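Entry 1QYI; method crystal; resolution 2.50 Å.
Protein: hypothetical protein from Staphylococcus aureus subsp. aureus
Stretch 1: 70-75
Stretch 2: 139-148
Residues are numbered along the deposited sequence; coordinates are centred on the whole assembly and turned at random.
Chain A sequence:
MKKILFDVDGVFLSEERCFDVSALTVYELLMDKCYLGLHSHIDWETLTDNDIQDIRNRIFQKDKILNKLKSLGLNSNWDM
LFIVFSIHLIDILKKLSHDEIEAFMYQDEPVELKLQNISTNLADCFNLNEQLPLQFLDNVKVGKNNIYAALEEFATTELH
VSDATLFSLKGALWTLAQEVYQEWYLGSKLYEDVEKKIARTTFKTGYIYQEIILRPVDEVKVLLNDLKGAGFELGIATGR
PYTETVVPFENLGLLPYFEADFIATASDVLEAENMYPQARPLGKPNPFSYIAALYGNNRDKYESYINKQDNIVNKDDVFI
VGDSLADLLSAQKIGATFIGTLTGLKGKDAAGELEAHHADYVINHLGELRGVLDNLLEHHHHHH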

# COMPACT_ATOMS: atom_id res chain seq x y z
N LYS A 70 4.86 -5.53 10.12
CA LYS A 70 5.35 -6.17 8.90
C LYS A 70 5.87 -7.57 9.25
O LYS A 70 5.46 -8.55 8.64
CB LYS A 70 6.47 -5.33 8.28
CG LYS A 70 6.07 -3.91 7.98
CD LYS A 70 5.08 -3.83 6.83
CE LYS A 70 5.81 -3.66 5.50
NZ LYS A 70 6.52 -2.34 5.44
N SER A 71 6.75 -7.64 10.23
CA SER A 71 7.32 -8.93 10.63
C SER A 71 6.26 -9.93 11.11
O SER A 71 6.55 -11.13 11.20
CB SER A 71 8.36 -8.73 11.73
OG SER A 71 7.76 -8.53 13.00
N LEU A 72 5.06 -9.46 11.41
CA LEU A 72 3.99 -10.35 11.89
C LEU A 72 3.02 -10.78 10.79
O LEU A 72 2.13 -11.61 11.02
CB LEU A 72 3.23 -9.69 13.05
CG LEU A 72 4.05 -9.39 14.31
CD1 LEU A 72 3.16 -8.77 15.39
CD2 LEU A 72 4.69 -10.67 14.82
N GLY A 73 3.19 -10.21 9.60
CA GLY A 73 2.32 -10.56 8.49
C GLY A 73 1.29 -9.51 8.11
O GLY A 73 0.42 -9.77 7.27
N LEU A 74 1.36 -8.34 8.72
CA LEU A 74 0.41 -7.27 8.42
C LEU A 74 1.03 -6.23 7.50
O LEU A 74 1.61 -5.25 7.97
CB LEU A 74 -0.07 -6.57 9.69
CG LEU A 74 -1.42 -6.98 10.27
CD1 LEU A 74 -1.90 -5.85 11.18
CD2 LEU A 74 -2.43 -7.21 9.16
N ASN A 75 0.89 -6.46 6.20
CA ASN A 75 1.46 -5.55 5.22
C ASN A 75 0.43 -4.66 4.53
O ASN A 75 0.77 -3.85 3.67
CB ASN A 75 2.25 -6.34 4.19
CG ASN A 75 3.35 -7.18 4.82
OD1 ASN A 75 3.09 -8.25 5.37
ND2 ASN A 75 4.58 -6.67 4.79
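Stretch 2 139-148: NVKVGKNNIY

Stretch 2 passes over the turn that follows the helical residues of stretch 1. It arrives as an extended segment, Val140 to Val142, and enters a helix at Lys144 that continues past Tyr148. Gly143 is the N-cap of that helix. The closest CA pairs are Leu72 with Val142, 4.3 Å, and Gly73 with Gly143, 5.1 Å, so over these two steps the chains advance in the same sense.

Lys70 does not reach stretch 2. Its O accepts a hydrogen bond from Gly73 N, 3.0 Å, within the turn. Ser71 makes a marginal contact: its O lies 3.9 Å from Val142 CG2.

Leu72 is the centre of the contact. Its O accepts the one direct hydrogen bond between the stretches, from Gly143 N, at 2.6 Å and nearly straight (158°). The same Leu72 O lies 3.0 Å from Val142 CG1 and 3.4 Å from Val142 CA, the latter a CA-H...O contact. The side chain, chi1 m and chi2 t, packs among apolar groups. Leu72 CD1 is 4.5 Å from Val140 CB, Leu72 CD2 is 3.9 Å from Val142 CG2, and Leu72 CB is 3.9 Å from Ile147 CD1.

Gly73 has positive phi (106°) and ends the turn in a Schellman motif. A CB here would point at stretch 2, 3.5 Å from Gly143 N, and would also jam against the preceding carbonyl. A water bridges the stretches: it donates to Gly73 O at 3.0 Å and accepts from Lys144 N at 2.7 Å. The first helical NH is thus satisfied by solvent.

Leu74 CG meets Ile147 CD1 at 3.3 Å, a tight apolar contact. Leu74 CD2 also touches Lys144 CG, 3.7 Å, along the aliphatic part of the lysine. Asn75 lies beyond reach.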

# COMPACT_ATOMS: atom_id res chain seq x y z
N ASN A 139 3.62 -10.12 22.50
CA ASN A 139 3.40 -11.56 22.39
C ASN A 139 2.19 -11.85 21.51
O ASN A 139 1.09 -12.06 22.01
CB ASN A 139 3.23 -12.18 23.78
CG ASN A 139 2.12 -11.52 24.58
OD1 ASN A 139 1.49 -10.56 24.13
ND2 ASN A 139 1.87 -12.04 25.78
N VAL A 140 2.40 -11.84 20.20
CA VAL A 140 1.34 -12.11 19.23
C VAL A 140 1.90 -13.01 18.13
O VAL A 140 2.94 -12.71 17.54
CB VAL A 140 0.80 -10.79 18.62
CG1 VAL A 140 -0.36 -11.07 17.68
CG2 VAL A 140 0.36 -9.84 19.72
N LYS A 141 1.20 -14.11 17.85
CA LYS A 141 1.65 -15.05 16.82
C LYS A 141 1.53 -14.45 15.43
O LYS A 141 0.55 -13.77 15.11
CB LYS A 141 0.85 -16.37 16.88
CG LYS A 141 1.52 -17.52 16.11
CD LYS A 141 0.74 -18.84 16.16
CE LYS A 141 -0.56 -18.78 15.37
NZ LYS A 141 -1.28 -20.09 15.36
N VAL A 142 2.54 -14.69 14.60
CA VAL A 142 2.56 -14.18 13.24
C VAL A 142 1.32 -14.65 12.48
O VAL A 142 0.88 -15.79 12.63
CB VAL A 142 3.82 -14.66 12.49
CG1 VAL A 142 3.80 -14.16 11.06
CG2 VAL A 142 5.07 -14.18 13.21
N GLY A 143 0.75 -13.76 11.66
CA GLY A 143 -0.43 -14.11 10.89
C GLY A 143 -1.58 -13.13 11.07
O GLY A 143 -2.09 -12.96 12.18
N LYS A 144 -1.99 -12.50 9.98
CA LYS A 144 -3.07 -11.53 10.03
C LYS A 144 -4.23 -12.01 10.89
O LYS A 144 -4.63 -11.34 11.84
CB LYS A 144 -3.57 -11.21 8.62
CG LYS A 144 -4.65 -10.13 8.57
CD LYS A 144 -5.05 -9.83 7.13
CE LYS A 144 -6.32 -9.00 7.06
NZ LYS A 144 -6.63 -8.64 5.66
N ASN A 145 -4.77 -13.17 10.54
CA ASN A 145 -5.89 -13.76 11.28
C ASN A 145 -5.61 -13.80 12.79
O ASN A 145 -6.48 -13.46 13.60
CB ASN A 145 -6.16 -15.19 10.77
CG ASN A 145 -4.93 -16.08 10.80
OD1 ASN A 145 -5.03 -17.30 10.66
ND2 ASN A 145 -3.76 -15.47 10.99
N ASN A 146 -4.39 -14.20 13.14
CA ASN A 146 -3.94 -14.30 14.53
C ASN A 146 -3.85 -12.93 15.19
O ASN A 146 -4.15 -12.78 16.37
CB ASN A 146 -2.56 -14.97 14.58
CG ASN A 146 -2.54 -16.31 13.87
OD1 ASN A 146 -3.27 -17.23 14.25
ND2 ASN A 146 -1.70 -16.43 12.84
N ILE A 147 -3.41 -11.93 14.42
CA ILE A 147 -3.29 -10.57 14.94
C ILE A 147 -4.67 -10.04 15.31
O ILE A 147 -4.83 -9.41 16.35
CB ILE A 147 -2.66 -9.63 13.90
CG1 ILE A 147 -1.22 -10.09 13.60
CG2 ILE A 147 -2.69 -8.19 14.40
CD1 ILE A 147 -0.58 -9.38 12.43
N TYR A 148 -5.65 -10.29 14.46
CA TYR A 148 -7.02 -9.84 14.72
C TYR A 148 -7.62 -10.54 15.94
O TYR A 148 -8.43 -9.96 16.65
CB TYR A 148 -7.90 -10.06 13.48
CG TYR A 148 -7.91 -8.88 12.55
CD1 TYR A 148 -6.83 -8.62 11.70
CD2 TYR A 148 -8.95 -7.95 12.58
CE1 TYR A 148 -6.78 -7.46 10.93
CE2 TYR A 148 -8.91 -6.79 11.81
CZ TYR A 148 -7.82 -6.55 10.99
OH TYR A 148 -7.77 -5.37 10.27
O HOH W 1 -0.52 -12.55 7.74